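Local coordinates for protein agarase (Pseudoalteromonas fuliginea, PDB 6XJ9) that probably hydrolyses agarose, the galactan of red-algal cell walls, as an agarase of glycoside hydrolase family 50, at residues I704-I710 / E760-K764; A634-I640 / L657-P663. One frame throughout, in Å; residues are numbered along the deposited sequence.

Overall arrangement
Contact 2 (634-640 with 657-663) comes first along the chain and contact 1 (704-710 with 760-764) follows it, their centres about 16 Å apart. Both belong to the mixed sheet in which strands 640-643, 664-666, 709-714 and 299-305 run parallel in that order. Contact 2 joins the loops entering the first two; contact 1 fixes the loop from helix 689-704 into strand 709-714 against the end of helix 745-763. Tyr-708 packs on Ser-658 and Asp-661, and Phe-709 on Leu-657, so the two meet directly. Contact 2 thus links two neighbouring helix-to-strand turns and contact 1 holds the next one to the last helix, consistent with the (beta/alpha)8 barrel of this family.

Contact 1: I704-I710 / E760-K764; sequences IDNPYFI and ERRFK
The guanidinium of Arg-762 enters the turn 704-709 and binds its backbone carbonyls. With CG anti to the backbone N (chi1 -178°) and the chain extended to NE, it reaches past Ile-704, whose CG2 lies against Arg-762 CB. End-on, NH1 and NH2 both donate to Asn-706 O, at 2.7 and 3.0 Å, in the guanidinium plane. NH1 also donates to Ile-704 O at 2.8 Å, more bent than its bond to Asn-706 O; it stands above the plane of both carbonyls, so one nitrogen serves two acceptors. NH2 has a further acceptor in Trp-290 O, and NE is hydrogen-bonded beyond the two segments. Phe-709 O instead sits over one face, 3.0 Å from CZ of Arg-762, where no N-H points at it. A methionine in place of Arg-762 would probably leave the carbonyls of buried Ile-704 and Asn-706, and that of Trp-290, without these donors and the turn freer to shift. Nearer the surface, Arg-761 holds Asp-705 side-on: NE to OD1 and NH2 to OD2, both 2.7 Å, nearly straight, each on a syn lone pair. The carboxylate and guanidinium planes are only 14° apart. A water gives a second donor to Asp-705 OD1 and also bonds Arg-761 O. Within the turn, Asn-706 OD1 accepts from Tyr-708 N at 2.8 Å, forming an Asx turn. The arrangement is a helix-to-strand turn secured by arginines from the last turn of the following helix, here 745-763, consistent with the closing beta-alpha unit of a (beta/alpha)8 barrel.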
ATOM      1  N   ILE A 704     -12.965  11.711  13.561  1.00 19.33           N
ATOM      2  CA  ILE A 704     -13.063  13.075  13.060  1.00 20.32           C
ATOM      3  C   ILE A 704     -14.523  13.447  12.790  1.00 20.43           C
ATOM      4  O   ILE A 704     -14.907  14.607  12.978  1.00 20.02           O
ATOM      5  CB  ILE A 704     -12.180  13.255  11.803  1.00 22.15           C
ATOM      6  CG1 ILE A 704     -10.685  13.178  12.129  1.00 24.40           C
ATOM      7  CG2 ILE A 704     -12.519  14.531  11.041  1.00 22.96           C
ATOM      8  CD1 ILE A 704     -10.300  13.724  13.484  1.00 28.28           C
ATOM      9  N   ASP A 705     -15.335  12.462  12.374  1.00 19.52           N
ATOM     10  CA  ASP A 705     -16.712  12.728  11.976  1.00 20.44           C
ATOM     11  C   ASP A 705     -17.645  12.675  13.187  1.00 21.96           C
ATOM     12  O   ASP A 705     -18.842  12.920  13.057  1.00 20.93           O
ATOM     13  CB  ASP A 705     -17.176  11.786  10.858  1.00 19.95           C
ATOM     14  CG  ASP A 705     -16.416  11.950   9.550  1.00 20.39           C
ATOM     15  OD1 ASP A 705     -15.729  12.992   9.365  1.00 20.28           O
ATOM     16  OD2 ASP A 705     -16.491  11.032   8.731  1.00 20.19           O
ATOM     17  N   ASN A 706     -17.103  12.337  14.365  1.00 20.11           N
ATOM     18  CA  ASN A 706     -17.964  12.193  15.523  1.00 18.74           C
ATOM     19  C   ASN A 706     -18.005  13.508  16.299  1.00 18.12           C
ATOM     20  O   ASN A 706     -16.970  14.027  16.696  1.00 18.29           O
ATOM     21  CB  ASN A 706     -17.582  11.000  16.395  1.00 17.94           C
ATOM     22  CG  ASN A 706     -18.546  10.830  17.546  1.00 17.71           C
ATOM     23  OD1 ASN A 706     -18.701  11.733  18.372  1.00 15.93           O
ATOM     24  ND2 ASN A 706     -19.176   9.667  17.617  1.00 17.09           N
ATOM     25  N   PRO A 707     -19.199  14.081  16.568  1.00 18.92           N
ATOM     26  CA  PRO A 707     -19.277  15.424  17.141  1.00 20.13           C
ATOM     27  C   PRO A 707     -18.829  15.541  18.601  1.00 19.09           C
ATOM     28  O   PRO A 707     -18.622  16.659  19.075  1.00 18.70           O
ATOM     29  CB  PRO A 707     -20.753  15.809  16.945  1.00 20.43           C
ATOM     30  CG  PRO A 707     -21.467  14.476  17.010  1.00 21.80           C
ATOM     31  CD  PRO A 707     -20.530  13.495  16.322  1.00 19.90           C
ATOM     32  N   TYR A 708     -18.642  14.399  19.280  1.00 17.83           N
ATOM     33  CA  TYR A 708     -18.174  14.400  20.663  1.00 18.77           C
ATOM     34  C   TYR A 708     -16.664  14.184  20.750  1.00 18.69           C
ATOM     35  O   TYR A 708     -16.003  14.762  21.613  1.00 19.01           O
ATOM     36  CB  TYR A 708     -18.977  13.421  21.523  1.00 19.29           C
ATOM     37  CG  TYR A 708     -20.416  13.841  21.623  1.00 20.44           C
ATOM     38  CD1 TYR A 708     -20.801  14.840  22.501  1.00 21.43           C
ATOM     39  CD2 TYR A 708     -21.371  13.311  20.768  1.00 21.86           C
ATOM     40  CE1 TYR A 708     -22.117  15.268  22.572  1.00 22.64           C
ATOM     41  CE2 TYR A 708     -22.694  13.714  20.836  1.00 22.83           C
ATOM     42  CZ  TYR A 708     -23.063  14.704  21.730  1.00 23.02           C
ATOM     43  OH  TYR A 708     -24.355  15.124  21.776  1.00 23.97           O
ATOM     44  N   PHE A 709     -16.109  13.382  19.841  1.00 18.27           N
ATOM     45  CA  PHE A 709     -14.698  13.042  19.954  1.00 18.83           C
ATOM     46  C   PHE A 709     -13.814  14.150  19.399  1.00 18.70           C
ATOM     47  O   PHE A 709     -14.139  14.735  18.371  1.00 18.19           O
ATOM     48  CB  PHE A 709     -14.412  11.695  19.294  1.00 17.97           C
ATOM     49  CG  PHE A 709     -14.743  10.528  20.182  1.00 17.00           C
ATOM     50  CD1 PHE A 709     -16.013   9.961  20.166  1.00 17.20           C
ATOM     51  CD2 PHE A 709     -13.794  10.001  21.040  1.00 16.17           C
ATOM     52  CE1 PHE A 709     -16.309   8.865  20.959  1.00 16.88           C
ATOM     53  CE2 PHE A 709     -14.109   8.925  21.856  1.00 16.50           C
ATOM     54  CZ  PHE A 709     -15.364   8.354  21.821  1.00 15.86           C
ATOM     55  N   ILE A 710     -12.696  14.413  20.097  1.00 18.34           N
ATOM     56  CA  ILE A 710     -11.760  15.466  19.744  1.00 17.93           C
ATOM     57  C   ILE A 710     -10.382  14.874  19.442  1.00 19.17           C
ATOM     58  O   ILE A 710      -9.382  15.593  19.402  1.00 19.50           O
ATOM     59  CB  ILE A 710     -11.725  16.571  20.832  1.00 17.90           C
ATOM     60  CG1 ILE A 710     -11.434  16.055  22.248  1.00 17.67           C
ATOM     61  CG2 ILE A 710     -13.041  17.331  20.813  1.00 18.42           C
ATOM     62  CD1 ILE A 710     -10.072  15.434  22.469  1.00 16.51           C
ATOM     63  N   GLU A 760     -10.157  20.729   8.434  1.00 24.47           N
ATOM     64  CA  GLU A 760     -11.073  21.025   7.344  1.00 25.99           C
ATOM     65  C   GLU A 760     -12.249  20.059   7.330  1.00 25.28           C
ATOM     66  O   GLU A 760     -13.398  20.483   7.249  1.00 24.71           O
ATOM     67  CB  GLU A 760     -10.312  20.929   6.026  1.00 29.51           C
ATOM     68  CG  GLU A 760      -9.170  21.926   5.976  1.00 34.61           C
ATOM     69  CD  GLU A 760      -8.990  22.601   4.634  1.00 38.71           C
ATOM     70  OE1 GLU A 760      -9.234  23.824   4.559  1.00 39.19           O
ATOM     71  OE2 GLU A 760      -8.606  21.899   3.675  1.00 43.77           O
ATOM     72  N   ARG A 761     -11.951  18.757   7.387  1.00 26.07           N
ATOM     73  CA  ARG A 761     -12.998  17.748   7.364  1.00 24.89           C
ATOM     74  C   ARG A 761     -13.959  17.941   8.537  1.00 25.36           C
ATOM     75  O   ARG A 761     -15.172  17.841   8.359  1.00 26.27           O
ATOM     76  CB  ARG A 761     -12.399  16.337   7.378  1.00 25.31           C
ATOM     77  CG  ARG A 761     -13.446  15.238   7.269  1.00 24.78           C
ATOM     78  CD  ARG A 761     -12.856  13.849   7.335  1.00 25.83           C
ATOM     79  NE  ARG A 761     -13.904  12.831   7.333  1.00 23.43           N
ATOM     80  CZ  ARG A 761     -14.079  11.962   6.348  1.00 23.14           C
ATOM     81  NH1 ARG A 761     -13.278  11.997   5.293  1.00 23.16           N
ATOM     82  NH2 ARG A 761     -15.032  11.052   6.430  1.00 21.40           N
ATOM     83  N   ARG A 762     -13.430  18.209   9.739  1.00 24.13           N
ATOM     84  CA  ARG A 762     -14.294  18.254  10.910  1.00 24.21           C
ATOM     85  C   ARG A 762     -15.105  19.546  10.948  1.00 24.83           C
ATOM     86  O   ARG A 762     -16.273  19.526  11.330  1.00 25.95           O
ATOM     87  CB  ARG A 762     -13.511  18.110  12.223  1.00 22.71           C
ATOM     88  CG  ARG A 762     -14.398  18.100  13.461  1.00 19.95           C
ATOM     89  CD  ARG A 762     -13.601  17.796  14.721  1.00 19.43           C
ATOM     90  NE  ARG A 762     -14.424  17.717  15.922  1.00 19.27           N
ATOM     91  CZ  ARG A 762     -15.133  16.656  16.295  1.00 19.31           C
ATOM     92  NH1 ARG A 762     -15.127  15.561  15.553  1.00 20.01           N
ATOM     93  NH2 ARG A 762     -15.854  16.690  17.406  1.00 17.45           N
ATOM     94  N   PHE A 763     -14.478  20.667  10.571  1.00 27.16           N
ATOM     95  CA  PHE A 763     -14.989  21.972  10.966  1.00 29.31           C
ATOM     96  C   PHE A 763     -15.446  22.832   9.789  1.00 34.34           C
ATOM     97  O   PHE A 763     -16.163  23.806  10.001  1.00 36.76           O
ATOM     98  CB  PHE A 763     -13.948  22.722  11.799  1.00 26.99           C
ATOM     99  CG  PHE A 763     -13.700  22.147  13.168  1.00 24.75           C
ATOM    100  CD1 PHE A 763     -14.694  22.155  14.136  1.00 24.04           C
ATOM    101  CD2 PHE A 763     -12.469  21.595  13.487  1.00 24.79           C
ATOM    102  CE1 PHE A 763     -14.454  21.645  15.404  1.00 24.67           C
ATOM    103  CE2 PHE A 763     -12.229  21.088  14.755  1.00 23.63           C
ATOM    104  CZ  PHE A 763     -13.221  21.107  15.709  1.00 24.10           C
ATOM    105  N   LYS A 764     -15.020  22.499   8.566  1.00 39.12           N
ATOM    106  CA  LYS A 764     -15.367  23.327   7.419  1.00 41.28           C
ATOM    107  C   LYS A 764     -16.546  22.704   6.661  1.00 41.26           C
ATOM    108  O   LYS A 764     -17.478  23.479   6.335  1.00 42.95           O
ATOM    109  CB  LYS A 764     -14.153  23.528   6.509  1.00 42.16           C
ATOM    110  CG  LYS A 764     -14.058  24.893   5.844  1.00 45.78           C
ATOM    111  CD  LYS A 764     -12.783  25.067   5.044  1.00 46.88           C
ATOM    112  CE  LYS A 764     -12.317  26.507   4.971  1.00 51.21           C
ATOM    113  NZ  LYS A 764     -10.863  26.599   4.683  1.00 51.82           N
TER
HETATM  114  O   HOH W   1     -16.802  15.690   9.484  1.00 31.23           O

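Contact 2: A634-I640 / L657-P663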
ATOM      1  N   ALA A 634     -18.475  12.361  34.022  1.00 18.47           N
ATOM      2  CA  ALA A 634     -18.841  13.511  33.206  1.00 20.22           C
ATOM      3  C   ALA A 634     -18.974  14.782  34.045  1.00 20.33           C
ATOM      4  O   ALA A 634     -18.824  15.876  33.524  1.00 22.81           O
ATOM      5  CB  ALA A 634     -20.107  13.221  32.434  1.00 19.93           C
ATOM      6  N   LYS A 635     -19.215  14.611  35.348  0.50 20.99           N
ATOM      7  CA  LYS A 635     -19.396  15.708  36.283  0.50 21.50           C
ATOM      8  C   LYS A 635     -18.051  16.286  36.721  0.50 20.54           C
ATOM      9  O   LYS A 635     -18.025  17.279  37.438  0.50 19.77           O
ATOM     10  CB  LYS A 635     -20.118  15.194  37.533  0.50 23.31           C
ATOM     11  CG  LYS A 635     -21.529  14.663  37.312  0.50 24.51           C
ATOM     12  CD  LYS A 635     -22.249  14.307  38.603  0.50 25.72           C
ATOM     13  CE  LYS A 635     -21.751  13.021  39.231  0.50 26.10           C
ATOM     14  NZ  LYS A 635     -22.603  11.863  38.866  0.50 26.55           N
ATOM     15  N   TYR A 636     -16.936  15.647  36.338  1.00 19.16           N
ATOM     16  CA  TYR A 636     -15.652  16.057  36.887  1.00 19.45           C
ATOM     17  C   TYR A 636     -14.587  16.289  35.820  1.00 19.62           C
ATOM     18  O   TYR A 636     -13.814  17.234  35.950  1.00 21.86           O
ATOM     19  CB  TYR A 636     -15.161  15.074  37.957  1.00 19.42           C
ATOM     20  CG  TYR A 636     -16.057  14.964  39.166  1.00 20.32           C
ATOM     21  CD1 TYR A 636     -16.027  15.918  40.174  1.00 19.89           C
ATOM     22  CD2 TYR A 636     -16.964  13.923  39.289  1.00 20.34           C
ATOM     23  CE1 TYR A 636     -16.857  15.830  41.281  1.00 20.45           C
ATOM     24  CE2 TYR A 636     -17.803  13.816  40.394  1.00 19.91           C
ATOM     25  CZ  TYR A 636     -17.741  14.766  41.397  1.00 20.43           C
ATOM     26  OH  TYR A 636     -18.559  14.659  42.490  1.00 21.07           O
ATOM     27  N   VAL A 637     -14.540  15.434  34.793  1.00 17.14           N
ATOM     28  CA  VAL A 637     -13.470  15.455  33.804  1.00 16.91           C
ATOM     29  C   VAL A 637     -13.708  16.550  32.771  1.00 17.44           C
ATOM     30  O   VAL A 637     -14.842  16.929  32.508  1.00 17.18           O
ATOM     31  CB  VAL A 637     -13.305  14.082  33.125  1.00 16.26           C
ATOM     32  CG1 VAL A 637     -13.186  12.973  34.167  1.00 15.22           C
ATOM     33  CG2 VAL A 637     -14.451  13.781  32.163  1.00 15.55           C
ATOM     34  N   ASP A 638     -12.615  17.012  32.153  1.00 17.65           N
ATOM     35  CA  ASP A 638     -12.677  17.963  31.054  1.00 17.43           C
ATOM     36  C   ASP A 638     -12.996  17.202  29.770  1.00 16.57           C
ATOM     37  O   ASP A 638     -13.709  17.702  28.899  1.00 16.25           O
ATOM     38  CB  ASP A 638     -11.359  18.735  30.937  1.00 16.97           C
ATOM     39  CG  ASP A 638     -11.121  19.636  32.132  1.00 18.12           C
ATOM     40  OD1 ASP A 638     -11.807  20.672  32.220  1.00 19.49           O
ATOM     41  OD2 ASP A 638     -10.283  19.284  32.976  1.00 18.31           O
ATOM     42  N   VAL A 639     -12.441  15.994  29.666  1.00 14.59           N
ATOM     43  CA  VAL A 639     -12.629  15.141  28.497  1.00 14.46           C
ATOM     44  C   VAL A 639     -12.813  13.722  29.017  1.00 14.14           C
ATOM     45  O   VAL A 639     -12.058  13.300  29.892  1.00 15.17           O
ATOM     46  CB  VAL A 639     -11.427  15.216  27.525  1.00 13.88           C
ATOM     47  CG1 VAL A 639     -11.649  14.386  26.259  1.00 13.50           C
ATOM     48  CG2 VAL A 639     -11.060  16.649  27.151  1.00 13.56           C
ATOM     49  N   ILE A 640     -13.811  13.005  28.485  1.00 15.21           N
ATOM     50  CA  ILE A 640     -14.021  11.611  28.851  1.00 15.20           C
ATOM     51  C   ILE A 640     -13.193  10.738  27.910  1.00 15.41           C
ATOM     52  O   ILE A 640     -13.378  10.789  26.695  1.00 14.55           O
ATOM     53  CB  ILE A 640     -15.503  11.177  28.827  1.00 15.47           C
ATOM     54  CG1 ILE A 640     -16.466  12.226  29.387  1.00 17.20           C
ATOM     55  CG2 ILE A 640     -15.658   9.865  29.575  1.00 15.77           C
ATOM     56  CD1 ILE A 640     -17.929  11.867  29.166  1.00 17.78           C
ATOM     57  N   LEU A 657     -23.207   9.393  24.360  1.00 18.61           N
ATOM     58  CA  LEU A 657     -22.432  10.566  24.747  1.00 19.06           C
ATOM     59  C   LEU A 657     -23.293  11.832  24.730  1.00 19.24           C
ATOM     60  O   LEU A 657     -22.969  12.826  25.385  1.00 19.11           O
ATOM     61  CB  LEU A 657     -21.232  10.718  23.805  1.00 17.57           C
ATOM     62  CG  LEU A 657     -20.064   9.763  24.064  1.00 17.40           C
ATOM     63  CD1 LEU A 657     -18.948   9.992  23.050  1.00 16.97           C
ATOM     64  CD2 LEU A 657     -19.527   9.911  25.489  1.00 16.43           C
ATOM     65  N   SER A 658     -24.401  11.789  23.981  1.00 18.72           N
ATOM     66  CA  SER A 658     -25.322  12.909  23.913  1.00 20.49           C
ATOM     67  C   SER A 658     -25.978  13.166  25.275  1.00 20.94           C
ATOM     68  O   SER A 658     -26.524  14.230  25.513  1.00 21.88           O
ATOM     69  CB  SER A 658     -26.334  12.677  22.820  1.00 21.34           C
ATOM     70  OG  SER A 658     -27.102  11.514  23.096  1.00 22.02           O
ATOM     71  N   GLN A 659     -25.877  12.203  26.194  1.00 22.30           N
ATOM     72  CA  GLN A 659     -26.380  12.341  27.555  1.00 23.35           C
ATOM     73  C   GLN A 659     -25.622  13.436  28.317  1.00 22.96           C
ATOM     74  O   GLN A 659     -26.204  14.071  29.193  1.00 21.91           O
ATOM     75  CB  GLN A 659     -26.245  10.998  28.273  1.00 24.60           C
ATOM     76  CG  GLN A 659     -27.173  10.800  29.468  1.00 29.17           C
ATOM     77  CD  GLN A 659     -27.099   9.378  29.978  1.00 29.70           C
ATOM     78  OE1 GLN A 659     -26.970   8.421  29.214  1.00 34.47           O
ATOM     79  NE2 GLN A 659     -27.165   9.226  31.287  1.00 30.53           N
ATOM     80  N   PHE A 660     -24.338  13.660  27.987  1.00 20.48           N
ATOM     81  CA  PHE A 660     -23.472  14.464  28.844  1.00 20.86           C
ATOM     82  C   PHE A 660     -22.986  15.738  28.169  1.00 21.80           C
ATOM     83  O   PHE A 660     -22.536  16.645  28.854  1.00 22.58           O
ATOM     84  CB  PHE A 660     -22.232  13.670  29.260  1.00 19.29           C
ATOM     85  CG  PHE A 660     -22.579  12.283  29.715  1.00 18.48           C
ATOM     86  CD1 PHE A 660     -23.374  12.090  30.840  1.00 18.25           C
ATOM     87  CD2 PHE A 660     -22.184  11.183  28.974  1.00 18.00           C
ATOM     88  CE1 PHE A 660     -23.734  10.813  31.241  1.00 18.50           C
ATOM     89  CE2 PHE A 660     -22.538   9.905  29.384  1.00 18.23           C
ATOM     90  CZ  PHE A 660     -23.307   9.724  30.516  1.00 18.12           C
ATOM     91  N   ASP A 661     -23.012  15.764  26.832  1.00 22.92           N
ATOM     92  CA  ASP A 661     -22.449  16.853  26.049  1.00 24.61           C
ATOM     93  C   ASP A 661     -21.054  17.211  26.569  1.00 25.12           C
ATOM     94  O   ASP A 661     -20.729  18.379  26.782  1.00 24.54           O
ATOM     95  CB  ASP A 661     -23.415  18.044  25.983  1.00 24.66           C
ATOM     96  CG  ASP A 661     -23.103  19.038  24.876  1.00 24.78           C
ATOM     97  OD1 ASP A 661     -22.504  18.638  23.832  1.00 23.13           O
ATOM     98  OD2 ASP A 661     -23.438  20.214  25.068  1.00 26.38           O
ATOM     99  N   LYS A 662     -20.220  16.186  26.757  1.00 23.79           N
ATOM    100  CA  LYS A 662     -18.812  16.390  27.060  1.00 21.99           C
ATOM    101  C   LYS A 662     -17.994  15.979  25.837  1.00 20.34           C
ATOM    102  O   LYS A 662     -18.425  15.097  25.099  1.00 23.27           O
ATOM    103  CB  LYS A 662     -18.420  15.514  28.255  1.00 22.66           C
ATOM    104  CG  LYS A 662     -18.824  16.062  29.616  1.00 23.80           C
ATOM    105  CD  LYS A 662     -17.796  17.039  30.122  1.00 25.28           C
ATOM    106  CE  LYS A 662     -18.319  17.939  31.216  1.00 27.20           C
ATOM    107  NZ  LYS A 662     -17.188  18.471  32.006  1.00 27.63           N
ATOM    108  N   PRO A 663     -16.777  16.534  25.604  1.00 18.98           N
ATOM    109  CA  PRO A 663     -15.880  15.991  24.576  1.00 18.29           C
ATOM    110  C   PRO A 663     -15.278  14.678  25.093  1.00 17.88           C
ATOM    111  O   PRO A 663     -15.191  14.456  26.308  1.00 17.85           O
ATOM    112  CB  PRO A 663     -14.796  17.072  24.408  1.00 17.98           C
ATOM    113  CG  PRO A 663     -14.775  17.800  25.756  1.00 17.97           C
ATOM    114  CD  PRO A 663     -16.176  17.668  26.330  1.00 17.64           C
TER
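The two loops come together where they run into parallel strands: Val-639 and Pro-663 have their CA atoms 5.2 Å apart, and Ile-640 N donates to Pro-663 O at 3.0 Å, in the carbonyl plane and nearly straight. That oxygen also receives a CA-H contact from Val-639. Beside it the Pro-663 ring sets CG 3.3 Å from Asp-638 O, and the Val-639 side chain crosses the ring at about a right angle, its CG2 touching CG of Pro-663. Lys-662 is bent at chi2 (-84°) and then extended, which carries its tail across the 634-640 loop. Its NZ meets Val-637 O at 2.9 Å nearly end-on to the carbonyl, while CE passes 3.1 Å from Ala-634 O. The aliphatic part is used too, since Ile-640 CD1 rests on Lys-662 CB at 3.8 Å. At the other end of the contact, Ala-634 CB lies obliquely against CG and CD1 of Phe-660, whose side chain also touches Val-630 and Lys-631 of helix 627-634. Asp-638 turns elsewhere, its OD2 accepting from Tyr-615 N. With polar links from a lysine tail and a strand-type N-H...O bond, and apolar packing from Ala-634, Ile-640, Phe-660 and Pro-663, the join probably depends little on charge pairing.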